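Local coordinates for subtilisin-like protein (Prochloron didemni, PDB 3ZXY) that probably acts as a serine endopeptidase of the subtilisin (S8) family, this chain being the protease domain of PatA, a protein linked to patellamide processing, at residues 114-120 against 149-155; 178-184 against 260-264; 70-74 against 219-223; 159-163 against 238-244; 11-15 against 58-62. The protein carries 1 engineered substitution. One frame throughout, in Å; residues are numbered along the deposited sequence. Where two conformers were deposited one is given.

Contact 1: 114-120 against 149-155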
# COMPACT_ATOMS: atom_id res chain seq x y z
N GLY A 114 6.48 -4.26 8.08
CA GLY A 114 7.89 -3.95 8.07
C GLY A 114 8.51 -4.29 9.40
O GLY A 114 7.89 -4.94 10.24
N GLU A 115 9.76 -3.86 9.57
CA GLU A 115 10.53 -4.14 10.77
C GLU A 115 11.23 -2.85 11.18
O GLU A 115 11.78 -2.15 10.34
CB GLU A 115 11.58 -5.23 10.49
CG GLU A 115 12.46 -5.57 11.68
CD GLU A 115 13.15 -6.92 11.57
OE1 GLU A 115 13.28 -7.46 10.45
OE2 GLU A 115 13.55 -7.46 12.63
N LEU A 116 11.24 -2.57 12.47
CA LEU A 116 11.96 -1.44 13.02
C LEU A 116 13.47 -1.67 12.88
O LEU A 116 13.96 -2.79 13.09
CB LEU A 116 11.59 -1.28 14.50
CG LEU A 116 12.16 -0.11 15.28
CD1 LEU A 116 11.64 1.21 14.74
CD2 LEU A 116 11.82 -0.28 16.77
N THR A 117 14.19 -0.58 12.57
CA THR A 117 15.63 -0.59 12.33
C THR A 117 16.28 0.57 13.07
O THR A 117 15.59 1.44 13.58
CB THR A 117 15.94 -0.38 10.84
OG1 THR A 117 15.58 0.96 10.48
CG2 THR A 117 15.20 -1.37 9.99
N ASP A 118 17.61 0.57 13.15
CA ASP A 118 18.35 1.72 13.68
C ASP A 118 18.41 2.89 12.69
O ASP A 118 18.19 4.04 13.07
CB ASP A 118 19.79 1.31 14.06
CG ASP A 118 19.85 0.46 15.31
OD1 ASP A 118 18.87 0.43 16.07
OD2 ASP A 118 20.91 -0.16 15.53
N PHE A 119 18.72 2.58 11.43
CA PHE A 119 19.04 3.56 10.39
C PHE A 119 18.44 3.27 9.04
O PHE A 119 18.90 3.82 8.05
CB PHE A 119 20.54 3.57 10.14
CG PHE A 119 21.34 3.89 11.33
CD1 PHE A 119 21.26 5.15 11.89
CD2 PHE A 119 22.14 2.95 11.91
CE1 PHE A 119 21.99 5.46 13.00
CE2 PHE A 119 22.89 3.24 13.02
CZ PHE A 119 22.81 4.51 13.58
N GLY A 120 17.48 2.37 8.98
CA GLY A 120 16.92 1.94 7.70
C GLY A 120 17.76 0.87 7.02
O GLY A 120 17.61 0.65 5.80
N CYS A 149 8.11 7.26 16.72
CA CYS A 149 9.47 7.71 16.98
C CYS A 149 10.12 8.30 15.76
O CYS A 149 9.65 8.14 14.63
CB CYS A 149 10.38 6.57 17.48
SG CYS A 149 10.34 4.89 16.80
N ASP A 150 11.23 8.98 16.02
CA ASP A 150 12.14 9.48 15.00
C ASP A 150 12.95 8.26 14.57
O ASP A 150 14.12 8.11 14.93
CB ASP A 150 13.01 10.57 15.62
CG ASP A 150 14.02 11.16 14.67
OD1 ASP A 150 13.89 10.91 13.44
OD2 ASP A 150 14.93 11.86 15.14
N CYS A 151 12.27 7.38 13.86
CA CYS A 151 12.80 6.08 13.50
C CYS A 151 12.21 5.61 12.20
O CYS A 151 11.28 6.20 11.64
CB CYS A 151 12.47 5.06 14.58
SG CYS A 151 10.69 4.78 14.74
N LEU A 152 12.76 4.50 11.73
CA LEU A 152 12.45 3.97 10.40
C LEU A 152 12.17 2.47 10.42
O LEU A 152 12.89 1.72 11.10
CB LEU A 152 13.67 4.20 9.50
CG LEU A 152 14.16 5.64 9.31
CD1 LEU A 152 15.53 5.68 8.64
CD2 LEU A 152 13.12 6.43 8.53
N HIS A 153 11.18 2.05 9.64
CA HIS A 153 10.95 0.65 9.31
C HIS A 153 11.47 0.40 7.91
O HIS A 153 11.50 1.31 7.08
CB HIS A 153 9.46 0.29 9.32
CG HIS A 153 8.87 0.09 10.69
ND1 HIS A 153 7.82 -0.73 10.91
CD2 HIS A 153 9.20 0.63 11.92
CE1 HIS A 153 7.48 -0.69 12.21
NE2 HIS A 153 8.35 0.10 12.84
N VAL A 154 11.88 -0.83 7.67
CA VAL A 154 12.10 -1.35 6.33
C VAL A 154 10.96 -2.32 6.01
O VAL A 154 10.50 -3.07 6.88
CB VAL A 154 13.49 -2.00 6.19
CG1 VAL A 154 14.58 -0.95 6.38
CG2 VAL A 154 13.70 -3.18 7.15
N PRO A 155 10.51 -2.33 4.75
CA PRO A 155 11.06 -1.65 3.57
C PRO A 155 10.72 -0.18 3.36
O PRO A 155 11.22 0.41 2.41
CB PRO A 155 10.51 -2.49 2.43
CG PRO A 155 9.21 -2.97 2.91
CD PRO A 155 9.44 -3.28 4.37
O HOH W 1 15.28 4.09 13.02

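Contact 2: 178-184 against 260-264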
# COMPACT_ATOMS: atom_id res chain seq x y z
N ASN A 178 5.50 6.81 12.62
CA ASN A 178 6.94 7.10 12.64
C ASN A 178 7.35 8.22 11.71
O ASN A 178 6.75 8.41 10.66
CB ASN A 178 7.74 5.84 12.29
CG ASN A 178 7.66 4.79 13.37
OD1 ASN A 178 7.53 5.12 14.54
ND2 ASN A 178 7.75 3.52 12.98
N TRP A 179 8.42 8.92 12.07
CA TRP A 179 8.82 10.14 11.36
C TRP A 179 10.33 10.29 11.24
O TRP A 179 10.87 11.38 11.24
CB TRP A 179 8.18 11.35 12.06
CG TRP A 179 8.40 11.41 13.54
CD1 TRP A 179 7.71 10.70 14.53
CD2 TRP A 179 9.35 12.24 14.27
NE1 TRP A 179 8.18 11.03 15.77
CE2 TRP A 179 9.16 11.95 15.69
CE3 TRP A 179 10.32 13.18 13.91
CZ2 TRP A 179 9.92 12.57 16.67
CZ3 TRP A 179 11.06 13.80 14.90
CH2 TRP A 179 10.85 13.51 16.26
N GLY A 180 11.02 9.16 11.07
CA GLY A 180 12.46 9.18 10.87
C GLY A 180 12.87 9.95 9.62
O GLY A 180 12.05 10.20 8.74
N SER A 181 14.14 10.30 9.55
CA SER A 181 14.62 11.29 8.55
C SER A 181 14.29 10.93 7.12
O SER A 181 13.91 11.78 6.34
CB SER A 181 16.12 11.54 8.67
OG SER A 181 16.84 10.35 8.49
N THR A 182 14.44 9.66 6.76
CA THR A 182 14.23 9.25 5.37
C THR A 182 12.80 9.48 4.92
O THR A 182 12.55 9.72 3.74
CB THR A 182 14.63 7.78 5.19
OG1 THR A 182 15.98 7.65 5.65
CG2 THR A 182 14.49 7.31 3.69
N TYR A 183 11.88 9.43 5.87
CA TYR A 183 10.47 9.67 5.56
C TYR A 183 10.19 11.13 5.22
O TYR A 183 9.15 11.41 4.62
CB TYR A 183 9.61 9.28 6.73
CG TYR A 183 9.60 7.82 7.14
CD1 TYR A 183 10.01 6.80 6.28
CD2 TYR A 183 9.13 7.46 8.38
CE1 TYR A 183 9.94 5.48 6.67
CE2 TYR A 183 9.07 6.14 8.79
CZ TYR A 183 9.46 5.15 7.93
OH TYR A 183 9.37 3.81 8.31
N GLU A 184 11.05 12.06 5.59
CA GLU A 184 10.85 13.46 5.20
C GLU A 184 11.00 13.60 3.70
O GLU A 184 10.45 14.54 3.10
CB GLU A 184 11.84 14.35 5.94
CG GLU A 184 11.53 15.84 5.95
CD GLU A 184 12.61 16.64 6.68
OE1 GLU A 184 12.91 16.30 7.86
OE2 GLU A 184 13.14 17.61 6.09
N ARG A 260 8.44 18.24 11.33
CA ARG A 260 8.96 16.92 10.90
C ARG A 260 7.97 15.77 10.79
O ARG A 260 8.14 14.84 9.96
CB ARG A 260 10.07 16.51 11.85
CG ARG A 260 11.32 17.29 11.59
CD ARG A 260 12.25 17.26 12.76
NE ARG A 260 13.12 18.41 12.68
CZ ARG A 260 12.94 19.55 13.33
NH1 ARG A 260 11.91 19.72 14.16
NH2 ARG A 260 13.81 20.53 13.17
N ARG A 261 6.93 15.81 11.61
CA ARG A 261 5.98 14.73 11.62
C ARG A 261 4.98 14.84 10.46
O ARG A 261 4.16 13.98 10.27
CB ARG A 261 5.33 14.64 13.00
CG ARG A 261 6.40 14.59 14.08
CD ARG A 261 5.86 14.06 15.38
NE ARG A 261 4.61 14.70 15.74
CZ ARG A 261 4.53 15.90 16.29
NH1 ARG A 261 5.63 16.60 16.56
NH2 ARG A 261 3.34 16.40 16.58
N CYS A 262 5.11 15.89 9.65
CA CYS A 262 4.32 15.99 8.42
C CYS A 262 4.92 15.15 7.25
O CYS A 262 4.28 14.96 6.23
CB CYS A 262 4.21 17.46 8.01
SG CYS A 262 2.81 17.79 6.93
N LEU A 263 6.14 14.65 7.44
CA LEU A 263 6.87 13.90 6.41
C LEU A 263 7.02 14.80 5.19
O LEU A 263 7.29 16.01 5.37
CB LEU A 263 6.20 12.57 6.10
CG LEU A 263 5.81 11.72 7.33
CD1 LEU A 263 5.29 10.37 6.86
CD2 LEU A 263 6.96 11.56 8.33
N ALA A 264 6.88 14.28 3.98
CA ALA A 264 6.92 15.15 2.81
C ALA A 264 5.63 15.95 2.66
O ALA A 264 5.58 16.88 1.84
CB ALA A 264 7.19 14.34 1.56

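Contact 3: 70-74 against 219-223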
# COMPACT_ATOMS: atom_id res chain seq x y z
N ILE A 70 -11.02 1.73 -3.26
CA ILE A 70 -10.49 2.86 -4.01
C ILE A 70 -10.25 2.57 -5.49
O ILE A 70 -10.48 3.44 -6.34
CB ILE A 70 -9.18 3.33 -3.35
CG1 ILE A 70 -9.50 3.91 -1.96
CG2 ILE A 70 -8.44 4.35 -4.21
CD1 ILE A 70 -8.28 4.10 -1.09
N ALA A 71 -9.83 1.35 -5.82
CA ALA A 71 -9.51 1.01 -7.20
C ALA A 71 -10.11 -0.34 -7.54
O ALA A 71 -9.42 -1.29 -7.88
CB ALA A 71 -7.99 1.03 -7.42
N PRO A 72 -11.45 -0.42 -7.46
CA PRO A 72 -12.12 -1.71 -7.58
C PRO A 72 -11.97 -2.40 -8.92
O PRO A 72 -12.20 -3.60 -9.00
CB PRO A 72 -13.60 -1.36 -7.34
CG PRO A 72 -13.71 0.09 -7.67
CD PRO A 72 -12.41 0.67 -7.21
N GLN A 73 -11.64 -1.65 -9.98
CA GLN A 73 -11.50 -2.25 -11.30
C GLN A 73 -10.07 -2.65 -11.67
O GLN A 73 -9.85 -3.26 -12.71
CB GLN A 73 -12.07 -1.32 -12.36
CG GLN A 73 -13.58 -1.29 -12.33
CD GLN A 73 -14.18 -0.52 -13.48
OE1 GLN A 73 -13.51 -0.27 -14.49
NE2 GLN A 73 -15.44 -0.13 -13.34
N CYS A 74 -9.09 -2.34 -10.83
CA CYS A 74 -7.73 -2.76 -11.13
C CYS A 74 -7.62 -4.26 -10.86
O CYS A 74 -8.42 -4.83 -10.12
CB CYS A 74 -6.72 -1.99 -10.27
SG CYS A 74 -6.58 -0.25 -10.76
N GLY A 219 -3.97 2.50 -3.54
CA GLY A 219 -5.17 2.69 -4.36
C GLY A 219 -5.13 3.94 -5.21
O GLY A 219 -5.43 3.90 -6.43
N VAL A 220 -4.76 5.06 -4.59
CA VAL A 220 -4.64 6.32 -5.32
C VAL A 220 -3.57 6.20 -6.41
O VAL A 220 -3.77 6.67 -7.55
CB VAL A 220 -4.38 7.50 -4.38
CG1 VAL A 220 -4.03 8.75 -5.19
CG2 VAL A 220 -5.60 7.73 -3.49
N ALA A 221 -2.43 5.59 -6.09
CA ALA A 221 -1.37 5.36 -7.08
C ALA A 221 -1.90 4.56 -8.26
O ALA A 221 -1.58 4.85 -9.41
CB ALA A 221 -0.14 4.67 -6.45
N ALA A 222 -2.73 3.56 -7.97
CA ALA A 222 -3.32 2.75 -9.03
C ALA A 222 -4.24 3.58 -9.92
O ALA A 222 -4.24 3.41 -11.13
CB ALA A 222 -4.05 1.56 -8.42
N LEU A 223 -5.01 4.49 -9.33
CA LEU A 223 -5.86 5.38 -10.10
C LEU A 223 -5.03 6.34 -10.96
O LEU A 223 -5.42 6.63 -12.09
CB LEU A 223 -6.80 6.17 -9.20
CG LEU A 223 -7.83 5.33 -8.44
CD1 LEU A 223 -8.68 6.24 -7.59
CD2 LEU A 223 -8.71 4.52 -9.40

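Contact 4: 159-163 against 238-244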
# COMPACT_ATOMS: atom_id res chain seq x y z
N PRO A 159 15.44 2.49 -0.80
CA PRO A 159 15.45 3.39 -1.97
C PRO A 159 14.27 3.24 -2.92
O PRO A 159 13.89 2.14 -3.29
CB PRO A 159 16.76 3.06 -2.66
CG PRO A 159 17.63 2.49 -1.59
CD PRO A 159 16.71 1.75 -0.67
N ALA A 160 13.70 4.38 -3.31
CA ALA A 160 12.59 4.47 -4.27
C ALA A 160 11.25 3.97 -3.76
O ALA A 160 10.28 3.89 -4.52
CB ALA A 160 12.95 3.79 -5.59
N VAL A 161 11.18 3.65 -2.47
CA VAL A 161 9.93 3.25 -1.83
C VAL A 161 9.13 4.50 -1.51
O VAL A 161 9.70 5.58 -1.30
CB VAL A 161 10.22 2.40 -0.58
CG1 VAL A 161 8.94 2.03 0.16
CG2 VAL A 161 10.97 1.14 -1.03
N LEU A 162 7.82 4.36 -1.52
CA LEU A 162 6.92 5.39 -1.00
C LEU A 162 6.44 4.94 0.38
O LEU A 162 5.71 3.96 0.50
CB LEU A 162 5.73 5.59 -1.95
CG LEU A 162 4.70 6.65 -1.57
CD1 LEU A 162 5.36 7.98 -1.25
CD2 LEU A 162 3.67 6.79 -2.69
N ALA A 163 6.92 5.63 1.41
CA ALA A 163 6.55 5.34 2.78
C ALA A 163 5.26 6.06 3.13
O ALA A 163 5.02 7.19 2.66
CB ALA A 163 7.67 5.79 3.72
N GLN A 238 7.12 4.93 -10.91
CA GLN A 238 8.02 5.86 -10.23
C GLN A 238 7.63 7.32 -10.48
O GLN A 238 7.81 8.16 -9.62
CB GLN A 238 9.49 5.59 -10.55
CG GLN A 238 10.06 4.41 -9.77
CD GLN A 238 10.10 4.66 -8.25
OE1 GLN A 238 10.44 5.76 -7.80
NE2 GLN A 238 9.75 3.65 -7.48
N LYS A 239 7.07 7.61 -11.64
CA LYS A 239 6.55 8.96 -11.89
C LYS A 239 5.35 9.24 -10.98
O LYS A 239 5.19 10.36 -10.48
CB LYS A 239 6.13 9.13 -13.36
CG LYS A 239 5.64 10.54 -13.69
CD LYS A 239 5.37 10.68 -15.17
CE LYS A 239 5.07 12.13 -15.57
NZ LYS A 239 4.54 12.20 -16.96
N VAL A 240 4.50 8.24 -10.79
CA VAL A 240 3.36 8.41 -9.91
C VAL A 240 3.81 8.69 -8.47
O VAL A 240 3.26 9.56 -7.79
CB VAL A 240 2.40 7.20 -10.00
CG1 VAL A 240 1.45 7.17 -8.81
CG2 VAL A 240 1.67 7.21 -11.35
N ARG A 241 4.84 7.99 -8.01
CA ARG A 241 5.45 8.34 -6.73
C ARG A 241 5.87 9.80 -6.66
O ARG A 241 5.61 10.50 -5.68
CB ARG A 241 6.65 7.44 -6.45
CG ARG A 241 7.38 7.73 -5.16
CD ARG A 241 8.54 6.77 -5.05
NE ARG A 241 9.45 6.96 -3.97
CZ ARG A 241 10.59 7.64 -4.00
NH1 ARG A 241 10.99 8.33 -5.07
NH2 ARG A 241 11.35 7.63 -2.92
N GLN A 242 6.53 10.27 -7.72
CA GLN A 242 7.03 11.65 -7.75
C GLN A 242 5.86 12.64 -7.70
O GLN A 242 5.92 13.68 -7.01
CB GLN A 242 7.89 11.85 -9.01
CG GLN A 242 8.77 13.08 -8.95
CD GLN A 242 10.02 12.92 -8.08
OE1 GLN A 242 10.19 11.92 -7.38
NE2 GLN A 242 10.88 13.91 -8.13
N LEU A 243 4.79 12.32 -8.43
CA LEU A 243 3.60 13.17 -8.42
C LEU A 243 2.95 13.25 -7.04
O LEU A 243 2.53 14.32 -6.60
CB LEU A 243 2.56 12.68 -9.44
CG LEU A 243 2.93 12.83 -10.91
CD1 LEU A 243 2.05 11.92 -11.75
CD2 LEU A 243 2.79 14.27 -11.36
N LEU A 244 2.87 12.11 -6.36
CA LEU A 244 2.29 12.07 -5.03
C LEU A 244 3.13 12.86 -4.04
O LEU A 244 2.60 13.58 -3.18
CB LEU A 244 2.11 10.61 -4.58
CG LEU A 244 0.96 9.88 -5.26
CD1 LEU A 244 1.04 8.36 -5.06
CD2 LEU A 244 -0.38 10.44 -4.77

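Contact 5: 11-15 against 58-62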
# COMPACT_ATOMS: atom_id res chain seq x y z
N ARG A 11 -1.98 -3.59 -12.39
CA ARG A 11 -1.90 -4.68 -11.43
C ARG A 11 -1.33 -4.21 -10.11
O ARG A 11 -0.24 -3.63 -10.06
CB ARG A 11 -1.05 -5.82 -12.00
CG ARG A 11 -1.68 -6.43 -13.24
CD ARG A 11 -0.72 -7.35 -13.99
NE ARG A 11 0.27 -6.63 -14.80
CZ ARG A 11 0.09 -6.10 -16.00
NH1 ARG A 11 -1.09 -6.15 -16.65
NH2 ARG A 11 1.13 -5.51 -16.59
N VAL A 12 -2.09 -4.45 -9.05
CA VAL A 12 -1.71 -4.06 -7.69
C VAL A 12 -1.57 -5.34 -6.87
O VAL A 12 -2.52 -6.10 -6.75
CB VAL A 12 -2.78 -3.17 -7.05
CG1 VAL A 12 -2.36 -2.75 -5.66
CG2 VAL A 12 -3.09 -1.98 -7.93
N ALA A 13 -0.38 -5.57 -6.34
CA ALA A 13 -0.12 -6.73 -5.48
C ALA A 13 -0.27 -6.35 -4.02
O ALA A 13 0.18 -5.28 -3.61
CB ALA A 13 1.27 -7.27 -5.73
N ILE A 14 -0.93 -7.22 -3.26
CA ILE A 14 -1.09 -7.07 -1.82
C ILE A 14 -0.23 -8.16 -1.20
O ILE A 14 -0.52 -9.34 -1.34
CB ILE A 14 -2.56 -7.31 -1.39
CG1 ILE A 14 -3.52 -6.39 -2.15
CG2 ILE A 14 -2.70 -7.15 0.13
CD1 ILE A 14 -3.30 -4.92 -1.90
N LEU A 15 0.83 -7.75 -0.49
CA LEU A 15 1.70 -8.67 0.22
C LEU A 15 1.35 -8.52 1.68
O LEU A 15 1.79 -7.60 2.36
CB LEU A 15 3.17 -8.32 -0.02
CG LEU A 15 3.78 -8.87 -1.32
CD1 LEU A 15 3.01 -8.48 -2.58
CD2 LEU A 15 5.23 -8.41 -1.40
N ILE A 58 -9.70 -2.34 1.26
CA ILE A 58 -9.55 -0.89 1.09
C ILE A 58 -9.33 -0.52 -0.37
O ILE A 58 -9.81 0.53 -0.83
CB ILE A 58 -8.43 -0.34 2.01
CG1 ILE A 58 -8.88 -0.39 3.47
CG2 ILE A 58 -8.06 1.09 1.63
CD1 ILE A 58 -7.72 -0.28 4.45
N ILE A 59 -8.62 -1.38 -1.09
CA ILE A 59 -8.33 -1.16 -2.50
C ILE A 59 -9.39 -1.79 -3.39
O ILE A 59 -9.89 -1.15 -4.31
CB ILE A 59 -6.93 -1.71 -2.88
CG1 ILE A 59 -5.87 -1.05 -1.98
CG2 ILE A 59 -6.62 -1.50 -4.37
CD1 ILE A 59 -4.48 -1.65 -2.11
N PHE A 60 -9.74 -3.05 -3.13
CA PHE A 60 -10.54 -3.84 -4.08
C PHE A 60 -11.99 -4.07 -3.71
O PHE A 60 -12.72 -4.70 -4.48
CB PHE A 60 -9.86 -5.20 -4.33
CG PHE A 60 -8.50 -5.07 -4.96
CD1 PHE A 60 -8.38 -4.65 -6.29
CD2 PHE A 60 -7.36 -5.36 -4.23
CE1 PHE A 60 -7.13 -4.51 -6.88
CE2 PHE A 60 -6.11 -5.22 -4.83
CZ PHE A 60 -6.01 -4.79 -6.13
N GLY A 61 -12.44 -3.58 -2.56
CA GLY A 61 -13.86 -3.66 -2.23
C GLY A 61 -14.70 -3.03 -3.33
O GLY A 61 -14.32 -2.01 -3.91
N GLN A 62 -15.84 -3.63 -3.63
CA GLN A 62 -16.59 -3.23 -4.80
C GLN A 62 -17.66 -2.18 -4.48
O GLN A 62 -18.13 -2.08 -3.35
CB GLN A 62 -17.17 -4.45 -5.47
CG GLN A 62 -16.10 -5.41 -5.97
CD GLN A 62 -15.34 -4.84 -7.15
OE1 GLN A 62 -15.93 -4.51 -8.18
NE2 GLN A 62 -14.02 -4.75 -7.02

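Contact 1: 114-120 against 149-155
A short antiparallel two-stranded ribbon joins 114-120 to 149-155, beyond strands 108-111 and 139-143 of the parallel sheet. Glu-115 and Val-154 form its hydrogen-bonded pair, with Glu-115 N to Val-154 O at 2.9 Å and Val-154 N to Glu-115 O at 3.0 Å; Leu-116 and His-153 follow as a non-hydrogen-bonded pair. Leu-152 O accepts from Thr-117 N (3.0 Å) and Thr-117 OG1 (2.9 Å). Thr-117 OG1 in turn accepts from Gly-120 N at 2.8 Å, an ST motif that curls the chain back so that Gly-120 O lies 3.5 Å from Val-154 CG1. A water bridges Thr-117 O to Leu-152 N. The imidazole of His-153 lies with one face beneath the Glu-115–Leu-116 peptide, while its NE2 bonds to Asn-147; Leu-116 CD1 rests 3.7 Å from Cys-151 SG, on the Cys-149–Cys-151 disulfide. Gly-114 lets Val-154 O come within 3.0 Å of its CA, where a CB would clash. Gly-114 lies about 9 Å from the side chain of predicted catalytic His-51, and the His-153 side chain about 9 Å from that of engineered Ala-211. Backbone bonding thus sets the pairing, and one threonine hydroxyl, as donor and acceptor, ties it to the following turn.

Contact 2: 178-184 against 260-264
Three residues carry most of the burial here: Trp-179, Leu-263 and Glu-184. The indole of Trp-179 faces the 3-10 turn at 260-262 and is overlaid by the aliphatic part of Arg-261, whose CD sits 3.8 Å from the centroid of the five-membered ring, almost on its normal, a clear CH-pi contact. Arg-260 CB reaches the six-membered ring at Trp-179 CE3 (3.9 Å), and Trp-179 NE1 bonds to Gly-148 O. Leu-263 is the apolar plug. Its CD2 meets Trp-179 CB at 3.9 Å and Tyr-183 CB at 3.8 Å, filling the angle between the indole and the first turn of helix 181-186. Positive phi at Leu-263 breaks the 3-10 turn and leads the chain along that helix, bringing its CA within 4.2 Å of Glu-184 CA. Backbone packing follows: Glu-184 O lies 3.6 Å from Ala-264 CA, and Ala-264 goes on to bond with the backbone of Gly-187. Glu-184 OE1 merely touches Arg-260 CG, at 4.2 Å. No hydrogen bond links the two segments directly; Cys-262, pointing away from the contact, is disulfide-bonded to Cys-251. In this subtilase fold the CH-pi contact ties the loop to Trp-179, while Leu-263 and Ala-264 pack it on helix 181-186.

Contact 3: 70-74 against 219-223
Ile-70 lays its CG2 methyl on the backbone of Gly-219, 3.5 Å from Gly-219 C, and so seats the loop before strand 75-80 on the long helix 210-230 of the subtilase alpha/beta fold. Ala-211, engineered at the position predicted to hold the catalytic serine, lies in the first turn of this helix, but the contact belongs to a later part of it, away from the site. The principle illustrated is that a glycine in a helix creates a notch for a bulky neighbour: an ideal CB on Gly-219 would fall only 2.7 Å from Ile-70 CG2. With the notch available, the CA atoms of Ile-70 and Gly-219 approach to 5.3 Å. One turn along the helix, Leu-223 comes round the same methyl, its CD1 3.9 Å from Ile-70 CG2, while its CD2 is 4.1 Å from Ala-71 CB. The loop then folds into a type I turn, Ala-71 to Cys-74, closed by Cys-74 N to Ala-71 O at 3.1 Å, with Pro-72 and Gln-73 at its corner facing away from the helix. By reversing the chain, the turn presents Ala-71 and Cys-74 to one helical residue, Ala-222, whose CB packs against both. No hydrogen bond crosses, and the side-chain contacts are apolar: Ala-222 CB lies 4.1 Å from Ala-71 CB and 3.9 Å from Cys-74 SG.

Contact 4: 159-163 against 238-244
Two neighbouring carbonyls are gripped by side chains from successive turns of helix 237-247. Arg-241 donates twice to Val-161 O, from NE at 3.0 Å and from NH2 at 3.1 Å, so that one oxygen sits in the fork at the edge of the guanidinium. Gln-238, a turn earlier, bends its amide in to give NE2 to Ala-160 O, also at 3.0 Å. Ala-160 O lies over the guanidinium face as well, but at an angle too poor for a bond. The left-handed backbone conformation of Ala-160 forms part of the bend in which these carbonyls are presented. Moving inward, the extended aliphatic stem of Arg-241 passes Leu-162, whose CB is 4.2 Å from Arg-241 CG, and Leu-162 CD2 meets Leu-244 CD1 at 3.9 Å. Val-217 of helix 210-230 also touches Leu-162. Polar clamp outside, leucine pair within: helix 237-247 thus packs on the start of strand 162-167, next to the edge strand of the parallel sheet, in the layered alpha/beta fold of subtilases.

Contact 5: 11-15 against 58-62
The rim of a phenyl ring, set against two branched side chains of a strand, defines the shape of this contact. Val-12 and Ile-14, two residues apart on strand 11-16, project from the same face, and the shallow dip between them receives Phe-60 from the last turn of helix 47-60. The ring meets them edge-on: CZ is 3.7 Å from Val-12 CB and CE2 is 3.9 Å from Ile-14 CG1, so neither aliphatic group lies over the aromatic face. Beside it Ile-59 pushes forward as a second bump. Its CD1 abuts Ile-14 CD1 at 3.5 Å and touches Val-12 CG1 more loosely, at 4.3 Å. Two knobs thus share two partners, each helix residue touching both strand residues. These side chains fill the gap between the backbones, whose closest CA atoms, Val-12 and Ile-59, remain 8.9 Å apart, as expected of a helix resting on a sheet. All four residues are buried and no hydrogen bond crosses. Past Phe-60 the helix ends, Gly-61 departs from helical angles, and Gln-62 NE2 turns back to Phe-60 O at 2.9 Å. The contact joins the strand ending in Asp-16 to the helix carrying His-51, both predicted charge-relay residues. Strand 11-16 is flanked in the parallel sheet by 75-80 and 108-111, and helix 210-230 completes the same hydrophobic layer, with Ala-222 touching Val-12 and Pro-215 touching Ile-59.

The contacts show an alpha/beta core with a more exposed periphery. Contacts 3 and 5 are centred 7 Å apart and joined by Ala-71 N to Ile-59 O (2.9 Å). Contact 3 meets contact 4 where Ala-221 CA packs 3.8 Å from Val-240 CG1, linking helices 210-230 and 237-247. Contact 4 reaches contact 2 through Ala-163 CB and Tyr-183 CD1 (3.6 Å); Tyr-183 OH in turn meets His-153 N of contact 1 at 2.9 Å. Two contacts come near the predicted triad: in contact 5 the side chain of Ile-14 is about 4 Å from that of Asp-16, whereas contact 1, centred 25 Å from contact 5, comes within about 9 Å of His-51 and engineered Ala-211, at the predicted nucleophile position.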